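Acinetobacter secreted protease CpaA (Acinetobacter nosocomialis M2, PDB 6O38) is a zinc metalloprotease exported by the type II secretion system, which probably cleaves host proteins and is captured here bound to its chaperone CpaB. Local coordinates at residues 3-8 with 15-20; 34-39 with 48-53. All coordinates share one frame; numbering follows the deposited sequence.

Contact 1 of 2, residues 3-8 with 15-20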
ATOM      1  N   THR A   3      29.932  -1.802  29.751  1.00 78.81           N
ATOM      2  CA  THR A   3      30.847  -1.782  28.618  1.00 77.76           C
ATOM      3  C   THR A   3      30.343  -0.792  27.576  1.00 75.23           C
ATOM      4  O   THR A   3      29.170  -0.833  27.190  1.00 73.26           O
ATOM      5  CB  THR A   3      30.984  -3.176  28.003  1.00 76.76           C
ATOM      6  OG1 THR A   3      31.438  -4.099  29.000  1.00 79.50           O
ATOM      7  CG2 THR A   3      31.978  -3.157  26.849  1.00 76.30           C
ATOM      8  N   VAL A   4      31.229   0.089  27.124  1.00 74.60           N
ATOM      9  CA  VAL A   4      30.887   1.135  26.167  1.00 73.00           C
ATOM     10  C   VAL A   4      31.410   0.727  24.797  1.00 71.72           C
ATOM     11  O   VAL A   4      32.605   0.447  24.638  1.00 73.15           O
ATOM     12  CB  VAL A   4      31.460   2.496  26.593  1.00 75.56           C
ATOM     13  CG1 VAL A   4      30.922   3.601  25.696  1.00 74.30           C
ATOM     14  CG2 VAL A   4      31.140   2.774  28.054  1.00 77.95           C
ATOM     15  N   LEU A   5      30.520   0.695  23.810  1.00 72.13           N
ATOM     16  CA  LEU A   5      30.873   0.383  22.434  1.00 72.43           C
ATOM     17  C   LEU A   5      30.284   1.446  21.515  1.00 71.88           C
ATOM     18  O   LEU A   5      29.490   2.293  21.932  1.00 71.07           O
ATOM     19  CB  LEU A   5      30.382  -1.014  22.030  1.00 72.17           C
ATOM     20  CG  LEU A   5      31.463  -2.039  21.677  1.00 73.60           C
ATOM     21  CD1 LEU A   5      32.412  -2.253  22.845  1.00 74.45           C
ATOM     22  CD2 LEU A   5      30.834  -3.354  21.247  1.00 73.38           C
ATOM     23  N   SER A   6      30.683   1.392  20.247  1.00 72.04           N
ATOM     24  CA  SER A   6      30.276   2.384  19.263  1.00 71.66           C
ATOM     25  C   SER A   6      30.529   1.813  17.875  1.00 72.71           C
ATOM     26  O   SER A   6      31.246   0.814  17.738  1.00 74.13           O
ATOM     27  CB  SER A   6      31.040   3.704  19.460  1.00 72.27           C
ATOM     28  OG  SER A   6      32.436   3.513  19.301  1.00 74.02           O
ATOM     29  N   PRO A   7      29.939   2.408  16.830  1.00 71.33           N
ATOM     30  CA  PRO A   7      30.194   1.904  15.467  1.00 72.81           C
ATOM     31  C   PRO A   7      31.667   1.806  15.098  1.00 75.11           C
ATOM     32  O   PRO A   7      32.094   0.775  14.565  1.00 76.85           O
ATOM     33  CB  PRO A   7      29.446   2.917  14.591  1.00 71.79           C
ATOM     34  CG  PRO A   7      28.316   3.361  15.442  1.00 69.63           C
ATOM     35  CD  PRO A   7      28.846   3.397  16.852  1.00 69.67           C
ATOM     36  N   ASN A   8      32.460   2.847  15.370  1.00 72.52           N
ATOM     37  CA  ASN A   8      33.880   2.795  15.031  1.00 74.77           C
ATOM     38  C   ASN A   8      34.592   1.661  15.760  1.00 75.72           C
ATOM     39  O   ASN A   8      35.602   1.146  15.269  1.00 77.70           O
ATOM     40  CB  ASN A   8      34.553   4.131  15.344  1.00 75.07           C
ATOM     41  CG  ASN A   8      34.090   5.248  14.427  1.00 74.75           C
ATOM     42  OD1 ASN A   8      34.043   6.413  14.822  1.00 74.50           O
ATOM     43  ND2 ASN A   8      33.742   4.895  13.196  1.00 75.21           N
ATOM     44  N   SER A  15      25.258  -3.697  13.774  1.00 66.85           N
ATOM     45  CA  SER A  15      24.943  -4.972  14.412  1.00 67.81           C
ATOM     46  C   SER A  15      25.589  -4.998  15.790  1.00 67.01           C
ATOM     47  O   SER A  15      26.775  -5.300  15.928  1.00 68.24           O
ATOM     48  CB  SER A  15      25.426  -6.133  13.551  1.00 70.64           C
ATOM     49  OG  SER A  15      24.803  -6.121  12.279  1.00 70.39           O
ATOM     50  N   ILE A  16      24.808  -4.670  16.814  1.00 68.79           N
ATOM     51  CA  ILE A  16      25.288  -4.661  18.192  1.00 67.47           C
ATOM     52  C   ILE A  16      25.690  -6.081  18.572  1.00 68.30           C
ATOM     53  O   ILE A  16      24.848  -6.990  18.554  1.00 68.41           O
ATOM     54  CB  ILE A  16      24.223  -4.095  19.145  1.00 65.17           C
ATOM     55  CG1 ILE A  16      23.839  -2.676  18.722  1.00 64.19           C
ATOM     56  CG2 ILE A  16      24.728  -4.100  20.575  1.00 64.55           C
ATOM     57  CD1 ILE A  16      22.806  -2.029  19.617  1.00 62.45           C
ATOM     58  N   PRO A  17      26.953  -6.320  18.913  1.00 67.76           N
ATOM     59  CA  PRO A  17      27.424  -7.693  19.107  1.00 68.66           C
ATOM     60  C   PRO A  17      26.936  -8.298  20.417  1.00 67.81           C
ATOM     61  O   PRO A  17      26.544  -7.605  21.356  1.00 66.79           O
ATOM     62  CB  PRO A  17      28.949  -7.542  19.110  1.00 69.56           C
ATOM     63  CG  PRO A  17      29.172  -6.164  19.628  1.00 68.66           C
ATOM     64  CD  PRO A  17      28.029  -5.331  19.106  1.00 67.86           C
ATOM     65  N   THR A  18      26.976  -9.626  20.456  1.00 67.31           N
ATOM     66  CA  THR A  18      26.567 -10.388  21.622  1.00 67.78           C
ATOM     67  C   THR A  18      27.776 -10.701  22.501  1.00 68.69           C
ATOM     68  O   THR A  18      28.918 -10.362  22.182  1.00 68.81           O
ATOM     69  CB  THR A  18      25.860 -11.674  21.196  1.00 68.84           C
ATOM     70  OG1 THR A  18      25.384 -12.367  22.357  1.00 70.21           O
ATOM     71  CG2 THR A  18      26.815 -12.577  20.429  1.00 69.56           C
ATOM     72  N   GLY A  19      27.520 -11.365  23.627  1.00 67.18           N
ATOM     73  CA  GLY A  19      28.569 -11.775  24.535  1.00 69.38           C
ATOM     74  C   GLY A  19      28.816 -10.846  25.703  1.00 70.73           C
ATOM     75  O   GLY A  19      29.664 -11.160  26.548  1.00 74.01           O
ATOM     76  N   TYR A  20      28.112  -9.722  25.780  1.00 70.07           N
ATOM     77  CA  TYR A  20      28.268  -8.764  26.866  1.00 71.18           C
ATOM     78  C   TYR A  20      27.068  -8.854  27.797  1.00 71.92           C
ATOM     79  O   TYR A  20      25.920  -8.860  27.342  1.00 70.10           O
ATOM     80  CB  TYR A  20      28.410  -7.339  26.325  1.00 69.23           C
ATOM     81  CG  TYR A  20      29.611  -7.131  25.431  1.00 69.14           C
ATOM     82  CD1 TYR A  20      30.865  -6.867  25.968  1.00 71.94           C
ATOM     83  CD2 TYR A  20      29.490  -7.192  24.048  1.00 67.42           C
ATOM     84  CE1 TYR A  20      31.965  -6.672  25.153  1.00 72.57           C
ATOM     85  CE2 TYR A  20      30.584  -6.999  23.226  1.00 67.96           C
ATOM     86  CZ  TYR A  20      31.819  -6.740  23.784  1.00 70.32           C
ATOM     87  OH  TYR A  20      32.908  -6.549  22.967  1.00 71.32           O
TER

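Contact 2 of 2, residues 34-39 with 48-53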
ATOM      1  N   LYS A  34      23.540   4.247  10.346  1.00 69.36           N
ATOM      2  CA  LYS A  34      22.123   4.526  10.137  1.00 68.49           C
ATOM      3  C   LYS A  34      21.238   3.411  10.684  1.00 67.29           C
ATOM      4  O   LYS A  34      20.283   3.675  11.424  1.00 66.49           O
ATOM      5  CB  LYS A  34      21.843   4.749   8.650  1.00 69.49           C
ATOM      6  CG  LYS A  34      20.530   5.463   8.375  1.00 69.56           C
ATOM      7  CD  LYS A  34      20.340   5.731   6.892  1.00 71.01           C
ATOM      8  CE  LYS A  34      19.245   6.760   6.658  1.00 72.23           C
ATOM      9  NZ  LYS A  34      19.593   8.078   7.264  1.00 73.60           N
ATOM     10  N   ASN A  35      21.535   2.164  10.334  1.00 65.32           N
ATOM     11  CA  ASN A  35      20.703   1.025  10.700  1.00 64.65           C
ATOM     12  C   ASN A  35      21.366   0.230  11.816  1.00 64.90           C
ATOM     13  O   ASN A  35      22.553  -0.100  11.729  1.00 66.29           O
ATOM     14  CB  ASN A  35      20.445   0.129   9.486  1.00 65.62           C
ATOM     15  CG  ASN A  35      19.725   0.859   8.369  1.00 65.66           C
ATOM     16  OD1 ASN A  35      18.928   1.765   8.615  1.00 64.84           O
ATOM     17  ND2 ASN A  35      20.005   0.470   7.130  1.00 67.09           N
ATOM     18  N   LEU A  36      20.596  -0.073  12.858  1.00 63.12           N
ATOM     19  CA  LEU A  36      21.073  -0.812  14.015  1.00 63.02           C
ATOM     20  C   LEU A  36      20.201  -2.042  14.239  1.00 62.48           C
ATOM     21  O   LEU A  36      19.048  -2.101  13.803  1.00 61.94           O
ATOM     22  CB  LEU A  36      21.073   0.059  15.281  1.00 62.87           C
ATOM     23  CG  LEU A  36      22.120   1.168  15.434  1.00 63.80           C
ATOM     24  CD1 LEU A  36      21.834   2.353  14.523  1.00 64.28           C
ATOM     25  CD2 LEU A  36      22.201   1.619  16.885  1.00 63.93           C
ATOM     26  N   SER A  37      20.767  -3.027  14.932  1.00 61.91           N
ATOM     27  CA  SER A  37      20.044  -4.252  15.241  1.00 62.58           C
ATOM     28  C   SER A  37      20.632  -4.880  16.495  1.00 63.01           C
ATOM     29  O   SER A  37      21.818  -4.715  16.793  1.00 63.51           O
ATOM     30  CB  SER A  37      20.095  -5.249  14.077  1.00 64.56           C
ATOM     31  OG  SER A  37      21.422  -5.682  13.835  1.00 66.72           O
ATOM     32  N   LEU A  38      19.782  -5.604  17.230  1.00 64.30           N
ATOM     33  CA  LEU A  38      20.152  -6.329  18.434  1.00 64.59           C
ATOM     34  C   LEU A  38      20.511  -7.774  18.095  1.00 65.73           C
ATOM     35  O   LEU A  38      19.976  -8.346  17.139  1.00 66.73           O
ATOM     36  CB  LEU A  38      19.007  -6.304  19.443  1.00 63.99           C
ATOM     37  CG  LEU A  38      18.586  -4.918  19.937  1.00 63.34           C
ATOM     38  CD1 LEU A  38      17.400  -5.018  20.882  1.00 63.43           C
ATOM     39  CD2 LEU A  38      19.751  -4.207  20.609  1.00 63.86           C
ATOM     40  N   PRO A  39      21.416  -8.389  18.855  1.00 67.78           N
ATOM     41  CA  PRO A  39      21.843  -9.753  18.522  1.00 69.97           C
ATOM     42  C   PRO A  39      20.780 -10.780  18.879  1.00 71.14           C
ATOM     43  O   PRO A  39      20.085 -10.660  19.890  1.00 70.68           O
ATOM     44  CB  PRO A  39      23.108  -9.941  19.366  1.00 69.68           C
ATOM     45  CG  PRO A  39      22.889  -9.054  20.544  1.00 68.11           C
ATOM     46  CD  PRO A  39      22.129  -7.858  20.030  1.00 66.59           C
ATOM     47  N   ILE A  48      21.288  -4.219  27.113  1.00 73.00           N
ATOM     48  CA  ILE A  48      21.833  -3.385  26.048  1.00 70.46           C
ATOM     49  C   ILE A  48      21.171  -2.018  26.131  1.00 69.85           C
ATOM     50  O   ILE A  48      19.941  -1.925  26.219  1.00 70.19           O
ATOM     51  CB  ILE A  48      21.613  -4.009  24.656  1.00 68.89           C
ATOM     52  CG1 ILE A  48      22.502  -5.240  24.474  1.00 69.98           C
ATOM     53  CG2 ILE A  48      21.878  -2.987  23.559  1.00 67.13           C
ATOM     54  CD1 ILE A  48      22.464  -5.814  23.074  1.00 69.35           C
ATOM     55  N   THR A  49      21.982  -0.962  26.111  1.00 69.09           N
ATOM     56  CA  THR A  49      21.488   0.407  26.161  1.00 69.27           C
ATOM     57  C   THR A  49      22.037   1.179  24.971  1.00 67.92           C
ATOM     58  O   THR A  49      23.253   1.210  24.755  1.00 67.98           O
ATOM     59  CB  THR A  49      21.884   1.098  27.470  1.00 71.71           C
ATOM     60  OG1 THR A  49      21.290   0.407  28.575  1.00 73.91           O
ATOM     61  CG2 THR A  49      21.416   2.546  27.474  1.00 72.69           C
ATOM     62  N   ILE A  50      21.143   1.798  24.204  1.00 68.20           N
ATOM     63  CA  ILE A  50      21.504   2.553  23.010  1.00 67.61           C
ATOM     64  C   ILE A  50      21.337   4.036  23.313  1.00 69.36           C
ATOM     65  O   ILE A  50      20.242   4.484  23.675  1.00 70.23           O
ATOM     66  CB  ILE A  50      20.653   2.142  21.799  1.00 65.95           C
ATOM     67  CG1 ILE A  50      20.780   0.640  21.538  1.00 64.75           C
ATOM     68  CG2 ILE A  50      21.065   2.932  20.567  1.00 65.93           C
ATOM     69  CD1 ILE A  50      19.919   0.146  20.395  1.00 63.51           C
ATOM     70  N   ARG A  51      22.421   4.793  23.169  1.00 70.89           N
ATOM     71  CA  ARG A  51      22.404   6.240  23.317  1.00 72.39           C
ATOM     72  C   ARG A  51      22.827   6.887  22.007  1.00 71.88           C
ATOM     73  O   ARG A  51      23.556   6.290  21.209  1.00 70.74           O
ATOM     74  CB  ARG A  51      23.333   6.704  24.446  1.00 74.29           C
ATOM     75  CG  ARG A  51      22.896   6.287  25.839  1.00 75.87           C
ATOM     76  CD  ARG A  51      23.856   6.827  26.888  1.00 78.94           C
ATOM     77  NE  ARG A  51      23.450   6.475  28.246  1.00 80.61           N
ATOM     78  CZ  ARG A  51      24.127   6.817  29.337  1.00 83.75           C
ATOM     79  NH1 ARG A  51      23.687   6.454  30.534  1.00 85.36           N
ATOM     80  NH2 ARG A  51      25.248   7.520  29.233  1.00 85.33           N
ATOM     81  N   SER A  52      22.366   8.117  21.789  1.00 70.63           N
ATOM     82  CA  SER A  52      22.683   8.829  20.559  1.00 71.05           C
ATOM     83  C   SER A  52      22.793  10.320  20.835  1.00 74.41           C
ATOM     84  O   SER A  52      21.892  10.913  21.434  1.00 76.11           O
ATOM     85  CB  SER A  52      21.621   8.573  19.484  1.00 69.95           C
ATOM     86  OG  SER A  52      21.885   9.338  18.319  1.00 70.81           O
ATOM     87  N   SER A  53      23.903  10.913  20.397  1.00 74.11           N
ATOM     88  CA  SER A  53      24.075  12.360  20.392  1.00 77.65           C
ATOM     89  C   SER A  53      24.361  12.887  18.992  1.00 78.27           C
ATOM     90  O   SER A  53      24.756  14.049  18.844  1.00 81.42           O
ATOM     91  CB  SER A  53      25.196  12.774  21.350  1.00 79.83           C
ATOM     92  OG  SER A  53      26.448  12.263  20.924  1.00 78.88           O
TER

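Contact 1 of 2, residues 3-8 with 15-20
Leu5 and Tyr20 meet near the N-terminus of the chain, with Pro17 closing in on the same leucine. Leu5 CB is directed toward 15-20, and CG carries the fork onward. Of the two methyls at the fork, CD2 makes the approach. Leu5 CD2 lies 3.6 Å from Pro17 CG, so the methyl meets this corner of the proline head-on. Pro17 CD is next, at 4.0 Å from the same Leu5 CD2. The methyl also borders the phenol of Tyr20, with Leu5 CD2 4.2 Å from Tyr20 CE2. The one methyl touches both the proline and the tyrosine, which approach it from the same general side.

Strand 3-5 is an end strand of the N-terminal beta-sandwich, added in parallel beside strand 22-27. The loop between these strands passes by way of the other sheet, where the backbone of Ile16 bonds to Ser37. On its way back it brings Pro17 and Tyr20 against Thr3 and Leu5.

Thr3 CG2 meets CD1 and CE1 of Tyr20, on the other side of the ring from CE2, at an oblique approach. This CG2 is anti to the backbone N (chi1 -58° for OG1), which turns the methyl to the ring, with Thr3 CG2 3.9 Å from Tyr20 CE1. The two side chains cross at about a right angle. Leu5 also packs on Leu23 of strand 22-27. Backbone bonds to Asp22, Glu24 and Ser26 hold Thr3 and Leu5 in place.

Contact 2 of 2, residues 34-39 with 48-53
Leu38 and Ile48 pass each other in opposite directions, and their methyls touch on the way. Leu38 CD2 lies 3.8 Å from Ile48 CG2. The same Leu38 CD2 is 4.0 Å from Ile48 CD1, so one leucine methyl meets both arms of the isoleucine. Ile48 has CG1 anti to the carbonyl carbon (chi1 -71°) and an extended chi2. Its CD1 is thereby carried out to the proline ring, and Pro39 CD meets Ile48 CD1 end-on at 3.7 Å.

Two residues back from Leu38 and two on from Ile48, Leu36 and Ile50 form a second pair. Leu36 CD2 stands 4.1 Å from Ile50 CG2, tip to tip. Leu38 CD2 is also 4.4 Å from Ile50 CD1. The contact is made by aliphatic carbons, and of the five residues that touch, all but Pro39 are buried.

Around this shell, Leu36 also packs on Phe25, Leu27 and Leu60, Leu38 on Phe82, and Ile50 on Leu60. Backbone bonds of Leu36 to Tyr59 and Asp61 tie 34-39 to strand 58-61. At the far end, Pro39 O accepts a hydrogen bond from Trp91 NE1. Strand 35-37 and strand 47-52 belong to different sheets, and their apolar faces meet without backbone pairing. Such facing of two sheets across a hydrophobic interior is the hallmark of a beta-sandwich, here the first StcE-type domain of the chain.

How the contacts relate
Contact 1 closes before contact 2 opens along the chain, and their centres are 9 Å apart. Ile16 joins them. Ile16 N lies 3.0 Å from Ser37 O, a probable hydrogen bond. Its side chain enters the interior, where Ile16 CD1 is 3.7 Å from Ile50 CD1. The loop that touches Thr3 and Leu5 in contact 1 thus also sends Ile16 into the interior of contact 2. Contact 1 is at the surface and contact 2 is buried. Both belong to the N-terminal part of the chain, whereas the zinc site of His498, His502 and His508 lies in the reprolysin-like part. CpaB comes near contact 2, where its Glu47 packs on Lys34 and Asn35.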